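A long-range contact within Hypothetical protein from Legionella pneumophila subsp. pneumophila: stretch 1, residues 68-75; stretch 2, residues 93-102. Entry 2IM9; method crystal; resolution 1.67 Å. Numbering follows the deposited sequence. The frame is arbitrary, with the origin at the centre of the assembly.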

# COMPACT_ATOMS: atom_id res chain seq x y z
N LYS A 68 11.85 -10.82 3.66
CA LYS A 68 12.69 -9.65 3.80
C LYS A 68 12.07 -8.41 3.17
O LYS A 68 11.27 -8.51 2.24
N TYR A 69 12.49 -7.26 3.67
CA TYR A 69 12.10 -5.97 3.14
C TYR A 69 12.97 -5.64 1.95
O TYR A 69 14.20 -5.75 2.03
N ILE A 70 12.35 -5.28 0.83
CA ILE A 70 13.08 -4.70 -0.30
C ILE A 70 12.40 -3.40 -0.71
O ILE A 70 11.24 -3.42 -1.12
N LEU A 71 13.11 -2.29 -0.59
CA LEU A 71 12.56 -1.01 -1.00
C LEU A 71 12.24 -1.02 -2.49
O LEU A 71 13.10 -1.41 -3.29
N GLY A 72 11.03 -0.62 -2.87
CA GLY A 72 10.65 -0.57 -4.29
C GLY A 72 10.71 -1.96 -4.92
O GLY A 72 11.38 -2.17 -5.93
N SER A 73 10.00 -2.90 -4.32
CA SER A 73 10.12 -4.33 -4.66
C SER A 73 9.72 -4.68 -6.10
O SER A 73 10.23 -5.64 -6.66
N LEU A 74 8.76 -3.92 -6.65
CA LEU A 74 8.14 -4.27 -7.94
C LEU A 74 8.33 -3.18 -8.97
O LEU A 74 8.45 -1.99 -8.63
N GLY A 75 8.31 -3.59 -10.23
CA GLY A 75 8.32 -2.66 -11.35
C GLY A 75 7.31 -3.09 -12.41
O GLY A 75 6.24 -3.64 -12.10
N PHE A 93 9.34 -7.70 -0.04
CA PHE A 93 8.24 -6.74 -0.11
C PHE A 93 8.65 -5.38 0.42
O PHE A 93 9.51 -5.29 1.29
N ASP A 94 7.98 -4.32 -0.07
CA ASP A 94 7.97 -3.07 0.67
C ASP A 94 6.55 -2.87 1.23
O ASP A 94 5.70 -3.75 1.07
N CYS A 95 6.27 -1.76 1.91
CA CYS A 95 4.97 -1.69 2.57
C CYS A 95 3.82 -1.74 1.56
O CYS A 95 2.79 -2.38 1.82
N ASP A 96 4.02 -1.09 0.42
CA ASP A 96 2.99 -1.00 -0.63
C ASP A 96 2.82 -2.32 -1.37
O ASP A 96 1.70 -2.76 -1.59
N THR A 97 3.93 -2.93 -1.76
CA THR A 97 3.84 -4.19 -2.51
C THR A 97 3.31 -5.34 -1.65
O THR A 97 2.65 -6.26 -2.16
N TYR A 98 3.59 -5.31 -0.35
CA TYR A 98 3.02 -6.31 0.54
C TYR A 98 1.50 -6.24 0.54
O TYR A 98 0.82 -7.25 0.35
N VAL A 99 0.95 -5.05 0.74
CA VAL A 99 -0.50 -4.91 0.80
C VAL A 99 -1.12 -5.29 -0.55
O VAL A 99 -2.11 -6.04 -0.60
N ASN A 100 -0.53 -4.80 -1.64
CA ASN A 100 -1.03 -5.11 -2.98
C ASN A 100 -1.01 -6.61 -3.28
O ASN A 100 -1.96 -7.16 -3.86
N THR A 101 0.08 -7.26 -2.91
CA THR A 101 0.23 -8.69 -3.19
C THR A 101 -0.78 -9.49 -2.36
O THR A 101 -1.50 -10.34 -2.89
N VAL A 102 -0.86 -9.20 -1.06
CA VAL A 102 -1.80 -9.93 -0.19
C VAL A 102 -3.25 -9.76 -0.66
O VAL A 102 -3.98 -10.75 -0.80

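The rule at the centre of this contact is one aspartate serving two backbones. Asp 94, chi1 p, sits at the N-cap of the helix that begins at Cys 95. Asp 94 OD1 accepts from Thr 97 N at 2.9 Å, nearly straight, and from Asp 96 N at 2.9 Å in a weak bond. The other oxygen, Asp 94 OD2, reaches across to stretch 1, accepting from Ser 73 N at 3.1 Å and lying 2.9 Å from Gly 72 N. In return, Asp 94 N donates to Thr 97 OG1 at 2.9 Å, with the threonine in the p rotamer.

Next to the cap, a single beta bridge joins Tyr 69 and Phe 93: Phe 93 N donates to Lys 68 O at 3.1 Å, and Ile 70 N donates to Phe 93 O at 2.9 Å. Tyr 69 CA also makes a CA-H...O contact of 3.3 Å with Phe 93 O. Gly 72 turns the loop with positive phi, a conformation that favours glycine. Beyond it, Ser 73 points toward the other stretch, yet its m rotamer sends Ser 73 OG back to donate to Ile 70 O at 2.7 Å, bracing the loop; Ser 73 CB packs 3.5 Å from Thr 97 OG1.

Tyr 69, chi1 t, leaves its backbone sideways, but its ring comes in obliquely, with Tyr 69 CE1 3.7 Å from Asp 94 CA. Water 1 extends this reach, its O hydrogen-bonding to Tyr 69 OH at 2.6 Å and accepting from Cys 95 N at 3.0 Å, so the tyrosine is linked to the first turn of the helix.

Leu 74 adds apolar packing against the helix. Its side chain, m then t, points toward the other stretch and sets Leu 74 CG 3.7 Å from Thr 97 CG2. More loosely, Leu 74 CD1 lies 4.5 Å from Thr 101 OG1, a hydroxyl already donating to Thr 97 O at 2.7 Å.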

# COMPACT_ATOMS: atom_id res chain seq x y z
CB LYS A 68 14.08 -9.89 3.22
CG LYS A 68 14.15 -9.84 1.72
CD LYS A 68 15.56 -10.13 1.23
CE LYS A 68 15.52 -10.64 -0.19
NZ LYS A 68 16.89 -10.63 -0.78
CB TYR A 69 12.26 -4.90 4.23
CG TYR A 69 11.83 -3.53 3.79
CD1 TYR A 69 10.49 -3.16 3.87
CD2 TYR A 69 12.76 -2.61 3.30
CE1 TYR A 69 10.07 -1.89 3.47
CE2 TYR A 69 12.35 -1.33 2.88
CZ TYR A 69 11.00 -0.99 2.97
OH TYR A 69 10.60 0.27 2.57
CB ILE A 70 13.15 -5.64 -1.54
CG1 ILE A 70 13.75 -6.99 -1.15
CG2 ILE A 70 13.92 -4.97 -2.67
CD1 ILE A 70 13.67 -8.05 -2.24
CB LEU A 71 13.56 0.10 -0.71
CG LEU A 71 13.08 1.50 -1.06
CD1 LEU A 71 11.84 1.87 -0.26
CD2 LEU A 71 14.21 2.50 -0.84
CB SER A 73 9.27 -5.17 -3.71
OG SER A 73 9.98 -5.43 -2.49
CB LEU A 74 6.63 -4.53 -7.75
CG LEU A 74 6.28 -5.67 -6.78
CD1 LEU A 74 4.76 -5.93 -6.74
CD2 LEU A 74 7.02 -6.93 -7.19
CB PHE A 93 7.08 -7.20 0.78
CG PHE A 93 6.45 -8.48 0.34
CD1 PHE A 93 5.56 -8.50 -0.73
CD2 PHE A 93 6.75 -9.68 1.00
CE1 PHE A 93 4.97 -9.70 -1.15
CE2 PHE A 93 6.16 -10.88 0.60
CZ PHE A 93 5.26 -10.88 -0.49
CB ASP A 94 8.48 -1.90 -0.16
CG ASP A 94 7.61 -1.59 -1.35
OD1 ASP A 94 6.37 -1.56 -1.21
OD2 ASP A 94 8.20 -1.32 -2.43
CB CYS A 95 4.83 -0.47 3.48
SG CYS A 95 4.87 1.10 2.64
CB ASP A 96 3.36 0.08 -1.66
CG ASP A 96 3.64 1.43 -1.04
OD1 ASP A 96 2.78 1.93 -0.31
OD2 ASP A 96 4.73 1.99 -1.30
CB THR A 97 5.16 -4.55 -3.22
OG1 THR A 97 6.13 -4.97 -2.25
CG2 THR A 97 5.72 -3.34 -4.01
CB TYR A 98 3.57 -6.12 1.96
CG TYR A 98 3.06 -7.11 2.96
CD1 TYR A 98 3.27 -8.48 2.81
CD2 TYR A 98 2.40 -6.67 4.12
CE1 TYR A 98 2.79 -9.39 3.76
CE2 TYR A 98 1.92 -7.57 5.06
CZ TYR A 98 2.14 -8.92 4.88
OH TYR A 98 1.67 -9.79 5.83
CB VAL A 99 -0.87 -3.50 1.28
CG1 VAL A 99 -2.35 -3.19 1.04
CG2 VAL A 99 -0.56 -3.38 2.77
CB ASN A 100 -0.19 -4.40 -4.03
CG ASN A 100 -0.65 -2.97 -4.27
OD1 ASN A 100 -1.83 -2.67 -4.18
ND2 ASN A 100 0.29 -2.08 -4.59
CB THR A 101 1.65 -9.17 -2.93
OG1 THR A 101 2.53 -8.43 -3.79
CG2 THR A 101 1.75 -10.65 -3.24
CB VAL A 102 -1.65 -9.53 1.29
CG1 VAL A 102 -2.81 -10.13 2.11
CG2 VAL A 102 -0.29 -10.00 1.83
O HOH W 1 7.99 0.56 2.56